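Local structure of nicotinate phosphoribosyltransferase (4HL7) at residues K23-Q28 and P83-T88; F70-I75 and S92-H97. The protein probably catalyses the ATP-driven synthesis of nicotinate ribonucleotide from nicotinate and 5-phosphoribosyl 1-diphosphate, a step on the way to NAD. All blocks are in the same frame, centred on the assembly; numbering follows the deposited sequence.

Interaction 1: residues K23-Q28 and P83-T88; sequences KINMMQ and PHLKAT
Ile24 meets Leu85 through one branch only: its CG2 methyl lies 3.9 Å from Leu85 CD1, and the two side chains cross at about a right angle. That methyl stands anti to the backbone N, while CG1 takes the position beside it. One residue on, Asn25 brings OD1 to 3.8 Å from Leu85 CD2. This is a van der Waals approach; the oxygen's hydrogen bond is with Tyr216 OH. The partner segment is the turn that enters helix 87-93, with Lys86 at its N-cap position, so helix 21-33 here packs against a helix start within the N-terminal domain of the NAPRTase family.

Gln28 then supplies the polar part. With CG anti to the backbone N (chi1 166°) and the chain extended beyond, its amide reaches the backbone on either side of Leu85. Gln28 OE1 accepts from Lys86 N on a lone pair in the carbonyl plane, nearly straight at 168° but, at 2.5 Å, short enough to read with caution. Gln28 NE2 donates to His84 O over 3.2 Å, the acceptor tilted 22° out of the Gln28 amide plane. If the short bond is taken at face value, the two together would set the amide's rotation. The aliphatic part of Lys86 runs past it, CG 3.7 Å from Gln28 NE2, before its NZ bonds to Ala258 O, to which Gln28 NE2 also donates weakly.

Interaction 2: residues F70-I75 and S92-H97; sequences FSDADI and SLRYFH
Phe70 lies against Leu93 from its first side-chain carbon outward. Its CB sits 3.8 Å from Leu93 O, and CD2 keeps close to the same carbonyl oxygen at 3.7 Å while also touching Leu93 CB. Farther out, CE2 meets Leu93 CD2 at 3.9 Å. At the same ring corner, CE2 also has Phe96 CD2 at 4.1 Å, near the plane of the Phe70 ring and at its edge. The tip, CZ, is among the ring atoms nearest Leu93 CD1, a methyl that makes a CH-pi contact, 4.0 Å from the ring centroid and only 9° off the normal, over the centre of one face.

Phe70, in the loop that leads into helix 72-81, thus packs on Leu93 of helix 87-93, with Ile24 of helix 21-33 also on the ring. Helix 72-81 opens with a capping box: Asp74 N donates to Ser71 OG, and Ser71 N donates to Asp74 OD2 from above the carboxylate plane. One turn along, Ile75 places CD1 3.6 Å from Leu93 CB, extending the apolar patch. A water joins the backbones, accepting from Phe70 N at 2.7 Å and donating to Leu93 O; its link to Phe96 O is unusually short and therefore doubtful. Leu93 O accepts from Phe96 N as well. At the exposed border, Asp72 OD2 and Arg94 NH1 remain 4.5 Å apart, too far for a salt bridge though their charges probably attract.

Overall arrangement
Both contacts lie in the N-terminal domain, about 12 Å apart, centre to centre, and their segments alternate along the chain. Helix 87-93 ties them together: interaction 1 engages the turn and N-cap that lead into it, interaction 2 Leu93 and residues after it. Helix 21-33, which supplies segment 23-28, also reaches interaction 2: CE of Met27, a selenomethionine, packs 3.7 Å from Leu93 CD2, and Ile24 CD1 lies 3.9 Å from Phe70 CE1. The two contacts therefore touch through apolar side chains. Lys23 NZ forms a salt bridge with Glu233, and Met26 touches Ala231, just before helix 232-241, and Trp234 in it. Ala231 and Glu233 flank in sequence His232, the predicted autophosphorylation site, unmodified here, consistent with helix 21-33 lying beside the active site.

Interaction 1: residues K23-Q28 and P83-T88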
ATOM      1  N   LYS A  23       2.340  -2.585  -7.614  1.00 15.77           N
ATOM      2  CA  LYS A  23       3.524  -1.849  -8.012  1.00 14.70           C
ATOM      3  C   LYS A  23       3.972  -2.274  -9.385  1.00 14.89           C
ATOM      4  O   LYS A  23       4.285  -1.415 -10.244  1.00 15.21           O
ATOM      5  CB  LYS A  23       4.666  -2.014  -6.958  1.00 16.25           C
ATOM      6  CG  LYS A  23       4.253  -1.411  -5.629  1.00 15.99           C
ATOM      7  CD  LYS A  23       5.048  -0.177  -5.215  1.00 18.38           C
ATOM      8  CE  LYS A  23       4.603   1.066  -5.929  1.00 17.62           C
ATOM      9  NZ  LYS A  23       5.368   2.253  -5.420  1.00 16.80           N
ATOM     10  N   ILE A  24       3.978  -3.574  -9.630  1.00 15.21           N
ATOM     11  CA  ILE A  24       4.273  -4.087 -10.973  1.00 14.80           C
ATOM     12  C   ILE A  24       3.169  -3.698 -11.945  1.00 15.43           C
ATOM     13  O   ILE A  24       3.418  -3.325 -13.122  1.00 15.59           O
ATOM     14  CB  ILE A  24       4.500  -5.637 -10.959  1.00 15.93           C
ATOM     15  CG1 ILE A  24       5.923  -5.916 -10.407  1.00 16.74           C
ATOM     16  CG2 ILE A  24       4.402  -6.241 -12.389  1.00 16.04           C
ATOM     17  CD1 ILE A  24       6.292  -7.416 -10.354  1.00 17.43           C
ATOM     18  N   ASN A  25       1.924  -3.809 -11.484  1.00 15.96           N
ATOM     19  CA  ASN A  25       0.851  -3.460 -12.363  1.00 15.60           C
ATOM     20  C   ASN A  25       0.913  -1.982 -12.790  1.00 14.88           C
ATOM     21  O   ASN A  25       0.824  -1.676 -13.997  1.00 16.00           O
ATOM     22  CB  ASN A  25      -0.484  -3.824 -11.714  1.00 16.87           C
ATOM     23  CG  ASN A  25      -0.591  -5.292 -11.414  1.00 19.18           C
ATOM     24  OD1 ASN A  25       0.230  -6.133 -11.892  1.00 19.21           O
ATOM     25  ND2 ASN A  25      -1.593  -5.644 -10.566  1.00 23.33           N
HETATM   26  N   MSE A  26       1.118  -1.070 -11.828  1.00 14.37           N
HETATM   27  CA  MSE A  26       1.232   0.329 -12.123  1.00 15.01           C
HETATM   28  C   MSE A  26       2.489   0.558 -12.943  1.00 15.36           C
HETATM   29  O   MSE A  26       2.497   1.409 -13.824  1.00 14.57           O
HETATM   30  CB  MSE A  26       1.265   1.104 -10.800  1.00 15.81           C
HETATM   31  CG  MSE A  26       1.033   2.553 -10.996  1.00 20.95           C
HETATM   32 SE   MSE A  26       0.732   3.195  -9.130  1.00 32.35          SE
HETATM   33  CE  MSE A  26      -0.224   2.230  -8.227  1.00 15.48           C
HETATM   34  N   MSE A  27       3.531  -0.241 -12.735  1.00 15.23           N
HETATM   35  CA  MSE A  27       4.717  -0.079 -13.610  1.00 14.63           C
HETATM   36  C   MSE A  27       4.375  -0.303 -15.070  1.00 14.59           C
HETATM   37  O   MSE A  27       4.918   0.365 -15.975  1.00 15.91           O
HETATM   38  CB  MSE A  27       5.790  -1.084 -13.150  1.00 14.48           C
HETATM   39  CG  MSE A  27       7.103  -0.830 -13.932  1.00 17.74           C
HETATM   40 SE   MSE A  27       8.368  -2.202 -13.268  1.00 22.28          SE
HETATM   41  CE  MSE A  27       9.969  -1.926 -14.362  1.00 21.28           C
ATOM     42  N   GLN A  28       3.505  -1.268 -15.352  1.00 16.43           N
ATOM     43  CA  GLN A  28       3.025  -1.416 -16.738  1.00 17.57           C
ATOM     44  C   GLN A  28       2.340  -0.189 -17.256  1.00 17.33           C
ATOM     45  O   GLN A  28       2.565   0.216 -18.443  1.00 16.80           O
ATOM     46  CB  GLN A  28       2.141  -2.659 -16.982  1.00 18.74           C
ATOM     47  CG  GLN A  28       1.427  -2.513 -18.351  1.00 22.63           C
ATOM     48  CD  GLN A  28       0.842  -3.779 -18.833  1.00 25.96           C
ATOM     49  OE1 GLN A  28       1.555  -4.778 -19.009  1.00 31.89           O
ATOM     50  NE2 GLN A  28      -0.472  -3.788 -19.017  1.00 30.08           N
ATOM     51  N   PRO A  83      -2.577 -12.055 -16.445  1.00 23.90           N
ATOM     52  CA  PRO A  83      -2.843 -12.026 -17.885  1.00 24.49           C
ATOM     53  C   PRO A  83      -3.113 -10.632 -18.473  1.00 23.56           C
ATOM     54  O   PRO A  83      -3.013 -10.451 -19.686  1.00 25.44           O
ATOM     55  CB  PRO A  83      -4.095 -12.935 -18.034  1.00 25.37           C
ATOM     56  CG  PRO A  83      -4.757 -12.866 -16.724  1.00 25.99           C
ATOM     57  CD  PRO A  83      -3.664 -12.726 -15.675  1.00 23.05           C
ATOM     58  N   HIS A  84      -3.421  -9.662 -17.621  1.00 23.58           N
ATOM     59  CA  HIS A  84      -3.595  -8.281 -18.094  1.00 23.64           C
ATOM     60  C   HIS A  84      -2.322  -7.482 -18.259  1.00 23.44           C
ATOM     61  O   HIS A  84      -2.360  -6.382 -18.779  1.00 23.20           O
ATOM     62  CB  HIS A  84      -4.693  -7.545 -17.294  1.00 25.03           C
ATOM     63  CG  HIS A  84      -6.044  -8.164 -17.531  1.00 23.73           C
ATOM     64  ND1 HIS A  84      -6.633  -8.135 -18.744  1.00 24.32           N
ATOM     65  CD2 HIS A  84      -6.815  -8.997 -16.733  1.00 21.67           C
ATOM     66  CE1 HIS A  84      -7.766  -8.882 -18.700  1.00 27.33           C
ATOM     67  NE2 HIS A  84      -7.874  -9.402 -17.473  1.00 23.18           N
ATOM     68  N   LEU A  85      -1.184  -8.060 -17.829  1.00 20.02           N
ATOM     69  CA  LEU A  85       0.133  -7.533 -18.191  1.00 20.83           C
ATOM     70  C   LEU A  85       0.488  -7.827 -19.678  1.00 21.72           C
ATOM     71  O   LEU A  85       0.306  -8.927 -20.144  1.00 24.69           O
ATOM     72  CB  LEU A  85       1.211  -8.091 -17.237  1.00 19.61           C
ATOM     73  CG  LEU A  85       0.950  -7.628 -15.755  1.00 17.85           C
ATOM     74  CD1 LEU A  85       2.078  -8.173 -14.880  1.00 19.31           C
ATOM     75  CD2 LEU A  85       0.844  -6.136 -15.622  1.00 18.76           C
ATOM     76  N   LYS A  86       0.952  -6.816 -20.392  1.00 23.28           N
ATOM     77  CA  LYS A  86       1.177  -6.952 -21.834  1.00 23.81           C
ATOM     78  C   LYS A  86       2.475  -7.767 -22.042  1.00 24.20           C
ATOM     79  O   LYS A  86       3.443  -7.600 -21.285  1.00 24.22           O
ATOM     80  CB  LYS A  86       1.278  -5.593 -22.493  1.00 24.03           C
ATOM     81  CG  LYS A  86      -0.020  -4.772 -22.527  1.00 28.01           C
ATOM     82  CD  LYS A  86       0.318  -3.361 -22.960  1.00 32.34           C
ATOM     83  CE  LYS A  86      -0.896  -2.579 -23.497  1.00 39.57           C
ATOM     84  NZ  LYS A  86      -1.979  -2.511 -22.497  1.00 43.78           N
ATOM     85  N   ALA A  87       2.466  -8.696 -23.006  1.00 24.54           N
ATOM     86  CA  ALA A  87       3.689  -9.449 -23.365  1.00 24.88           C
ATOM     87  C   ALA A  87       4.930  -8.533 -23.615  1.00 23.60           C
ATOM     88  O   ALA A  87       6.071  -8.912 -23.257  1.00 25.16           O
ATOM     89  CB  ALA A  87       3.416 -10.312 -24.589  1.00 25.95           C
ATOM     90  N   THR A  88       4.737  -7.402 -24.292  1.00 23.10           N
ATOM     91  CA  THR A  88       5.828  -6.454 -24.550  1.00 24.84           C
ATOM     92  C   THR A  88       6.402  -5.907 -23.252  1.00 25.81           C
ATOM     93  O   THR A  88       7.638  -5.788 -23.107  1.00 25.77           O
ATOM     94  CB  THR A  88       5.449  -5.262 -25.463  1.00 25.76           C
ATOM     95  OG1 THR A  88       4.260  -4.618 -24.978  1.00 25.70           O
ATOM     96  CG2 THR A  88       5.241  -5.760 -26.937  1.00 26.53           C
TER

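Interaction 2: residues F70-I75 and S92-H97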
ATOM      1  N   PHE A  70      14.579 -10.229 -12.636  1.00 24.12           N
ATOM      2  CA  PHE A  70      13.424 -11.120 -12.868  1.00 24.70           C
ATOM      3  C   PHE A  70      13.910 -12.382 -13.560  1.00 26.81           C
ATOM      4  O   PHE A  70      14.552 -12.270 -14.617  1.00 31.87           O
ATOM      5  CB  PHE A  70      12.370 -10.425 -13.737  1.00 24.65           C
ATOM      6  CG  PHE A  70      11.581  -9.360 -13.007  1.00 23.14           C
ATOM      7  CD1 PHE A  70      10.489  -9.694 -12.201  1.00 22.70           C
ATOM      8  CD2 PHE A  70      11.943  -8.020 -13.101  1.00 22.31           C
ATOM      9  CE1 PHE A  70       9.775  -8.689 -11.532  1.00 21.84           C
ATOM     10  CE2 PHE A  70      11.232  -7.017 -12.437  1.00 23.71           C
ATOM     11  CZ  PHE A  70      10.130  -7.343 -11.654  1.00 20.77           C
ATOM     12  N   SER A  71      13.527 -13.557 -13.054  1.00 27.79           N
ATOM     13  CA  SER A  71      13.932 -14.849 -13.653  1.00 28.71           C
ATOM     14  C   SER A  71      12.911 -15.224 -14.713  1.00 32.22           C
ATOM     15  O   SER A  71      11.820 -14.651 -14.777  1.00 27.73           O
ATOM     16  CB  SER A  71      14.008 -15.948 -12.610  1.00 31.08           C
ATOM     17  OG  SER A  71      12.708 -16.345 -12.197  1.00 30.15           O
ATOM     18  N   ASP A  72      13.236 -16.184 -15.571  1.00 34.75           N
ATOM     19  CA  ASP A  72      12.231 -16.589 -16.565  1.00 37.72           C
ATOM     20  C   ASP A  72      11.009 -17.158 -15.881  1.00 32.71           C
ATOM     21  O   ASP A  72       9.882 -16.909 -16.327  1.00 31.55           O
ATOM     22  CB  ASP A  72      12.818 -17.562 -17.609  1.00 44.91           C
ATOM     23  CG  ASP A  72      13.936 -16.939 -18.372  1.00 51.51           C
ATOM     24  OD1 ASP A  72      15.072 -17.446 -18.250  1.00 65.33           O
ATOM     25  OD2 ASP A  72      13.694 -15.893 -19.044  1.00 59.16           O
ATOM     26  N   ALA A  73      11.228 -17.833 -14.754  1.00 31.39           N
ATOM     27  CA  ALA A  73      10.158 -18.347 -13.960  1.00 30.07           C
ATOM     28  C   ALA A  73       9.268 -17.265 -13.355  1.00 30.83           C
ATOM     29  O   ALA A  73       8.062 -17.490 -13.212  1.00 32.53           O
ATOM     30  CB  ALA A  73      10.671 -19.265 -12.861  1.00 35.94           C
ATOM     31  N   ASP A  74       9.849 -16.124 -12.955  1.00 26.91           N
ATOM     32  CA  ASP A  74       9.028 -15.014 -12.480  1.00 25.05           C
ATOM     33  C   ASP A  74       8.159 -14.525 -13.612  1.00 24.94           C
ATOM     34  O   ASP A  74       6.969 -14.182 -13.418  1.00 25.01           O
ATOM     35  CB  ASP A  74       9.904 -13.850 -12.020  1.00 26.29           C
ATOM     36  CG  ASP A  74      10.739 -14.184 -10.777  1.00 26.67           C
ATOM     37  OD1 ASP A  74      10.385 -15.108 -10.033  1.00 26.78           O
ATOM     38  OD2 ASP A  74      11.779 -13.542 -10.598  1.00 27.03           O
ATOM     39  N   ILE A  75       8.764 -14.393 -14.783  1.00 24.00           N
ATOM     40  CA  ILE A  75       8.048 -13.851 -15.955  1.00 25.10           C
ATOM     41  C   ILE A  75       6.934 -14.811 -16.410  1.00 24.32           C
ATOM     42  O   ILE A  75       5.792 -14.358 -16.741  1.00 24.42           O
ATOM     43  CB  ILE A  75       8.993 -13.490 -17.111  1.00 28.44           C
ATOM     44  CG1 ILE A  75      10.050 -12.471 -16.635  1.00 29.00           C
ATOM     45  CG2 ILE A  75       8.221 -12.843 -18.269  1.00 26.91           C
ATOM     46  CD1 ILE A  75       9.489 -11.122 -16.255  1.00 29.99           C
ATOM     47  N   SER A  92      10.265  -6.718 -21.562  1.00 22.64           N
ATOM     48  CA  SER A  92      11.161  -5.654 -21.087  1.00 23.92           C
ATOM     49  C   SER A  92      11.684  -5.928 -19.654  1.00 24.00           C
ATOM     50  O   SER A  92      12.820  -5.565 -19.338  1.00 24.76           O
ATOM     51  CB  SER A  92      10.553  -4.246 -21.275  1.00 25.40           C
ATOM     52  OG  SER A  92       9.734  -3.857 -20.178  1.00 28.60           O
ATOM     53  N   LEU A  93      10.905  -6.635 -18.823  1.00 24.57           N
ATOM     54  CA  LEU A  93      11.390  -7.038 -17.429  1.00 26.77           C
ATOM     55  C   LEU A  93      12.595  -7.964 -17.428  1.00 33.97           C
ATOM     56  O   LEU A  93      13.390  -7.984 -16.468  1.00 32.02           O
ATOM     57  CB  LEU A  93      10.280  -7.674 -16.655  1.00 25.74           C
ATOM     58  CG  LEU A  93       9.187  -6.704 -16.336  1.00 20.58           C
ATOM     59  CD1 LEU A  93       8.354  -7.397 -15.234  1.00 20.86           C
ATOM     60  CD2 LEU A  93       9.781  -5.404 -15.726  1.00 21.59           C
ATOM     61  N   ARG A  94      12.758  -8.692 -18.531  1.00 38.92           N
ATOM     62  CA  ARG A  94      13.859  -9.656 -18.699  1.00 45.61           C
ATOM     63  C   ARG A  94      15.242  -9.021 -18.584  1.00 44.49           C
ATOM     64  O   ARG A  94      16.197  -9.696 -18.206  1.00 53.34           O
ATOM     65  CB  ARG A  94      13.736 -10.419 -20.041  1.00 45.92           C
ATOM     66  CG  ARG A  94      13.046 -11.781 -19.910  1.00 56.95           C
ATOM     67  CD  ARG A  94      13.104 -12.602 -21.203  1.00 51.59           C
ATOM     68  NE  ARG A  94      12.070 -12.168 -22.143  1.00 59.57           N
ATOM     69  CZ  ARG A  94      10.885 -12.761 -22.278  1.00 58.52           C
ATOM     70  NH1 ARG A  94      10.595 -13.831 -21.527  1.00 48.76           N
ATOM     71  NH2 ARG A  94       9.995 -12.294 -23.166  1.00 49.58           N
ATOM     72  N   TYR A  95      15.346  -7.737 -18.912  1.00 36.67           N
ATOM     73  CA  TYR A  95      16.574  -7.015 -18.763  1.00 34.09           C
ATOM     74  C   TYR A  95      16.531  -6.007 -17.588  1.00 31.55           C
ATOM     75  O   TYR A  95      17.532  -5.373 -17.294  1.00 36.59           O
ATOM     76  CB  TYR A  95      17.102  -6.375 -20.128  1.00 34.28           C
ATOM     77  CG  TYR A  95      16.167  -5.423 -20.884  1.00 32.11           C
ATOM     78  CD1 TYR A  95      16.020  -4.087 -20.499  1.00 30.16           C
ATOM     79  CD2 TYR A  95      15.468  -5.854 -22.005  1.00 30.07           C
ATOM     80  CE1 TYR A  95      15.137  -3.238 -21.162  1.00 31.47           C
ATOM     81  CE2 TYR A  95      14.630  -5.019 -22.688  1.00 26.75           C
ATOM     82  CZ  TYR A  95      14.468  -3.715 -22.276  1.00 27.76           C
ATOM     83  OH  TYR A  95      13.614  -2.914 -22.915  1.00 28.10           O
ATOM     84  N   PHE A  96      15.392  -5.853 -16.907  1.00 27.89           N
ATOM     85  CA  PHE A  96      15.292  -4.741 -15.925  1.00 24.02           C
ATOM     86  C   PHE A  96      16.130  -5.007 -14.655  1.00 23.13           C
ATOM     87  O   PHE A  96      16.068  -6.099 -14.081  1.00 27.42           O
ATOM     88  CB  PHE A  96      13.845  -4.483 -15.474  1.00 22.17           C
ATOM     89  CG  PHE A  96      13.744  -3.442 -14.416  1.00 21.49           C
ATOM     90  CD1 PHE A  96      13.832  -2.083 -14.752  1.00 20.02           C
ATOM     91  CD2 PHE A  96      13.617  -3.788 -13.077  1.00 22.73           C
ATOM     92  CE1 PHE A  96      13.790  -1.116 -13.767  1.00 23.68           C
ATOM     93  CE2 PHE A  96      13.573  -2.801 -12.100  1.00 25.10           C
ATOM     94  CZ  PHE A  96      13.658  -1.475 -12.450  1.00 21.36           C
ATOM     95  N   HIS A  97      16.838  -3.963 -14.191  1.00 21.51           N
ATOM     96  CA  HIS A  97      17.310  -3.944 -12.823  1.00 22.66           C
ATOM     97  C   HIS A  97      17.434  -2.553 -12.234  1.00 22.64           C
ATOM     98  O   HIS A  97      17.404  -1.543 -12.951  1.00 22.88           O
ATOM     99  CB  HIS A  97      18.640  -4.708 -12.704  1.00 23.89           C
ATOM    100  CG  HIS A  97      19.777  -4.102 -13.511  1.00 26.47           C
ATOM    101  ND1 HIS A  97      20.406  -2.959 -13.141  1.00 28.53           N
ATOM    102  CD2 HIS A  97      20.457  -4.579 -14.637  1.00 28.21           C
ATOM    103  CE1 HIS A  97      21.417  -2.693 -14.014  1.00 29.48           C
ATOM    104  NE2 HIS A  97      21.441  -3.689 -14.929  1.00 33.23           N
TER
HETATM  105  O   HOH W   1      15.468  -8.493 -14.541  1.00 27.36           O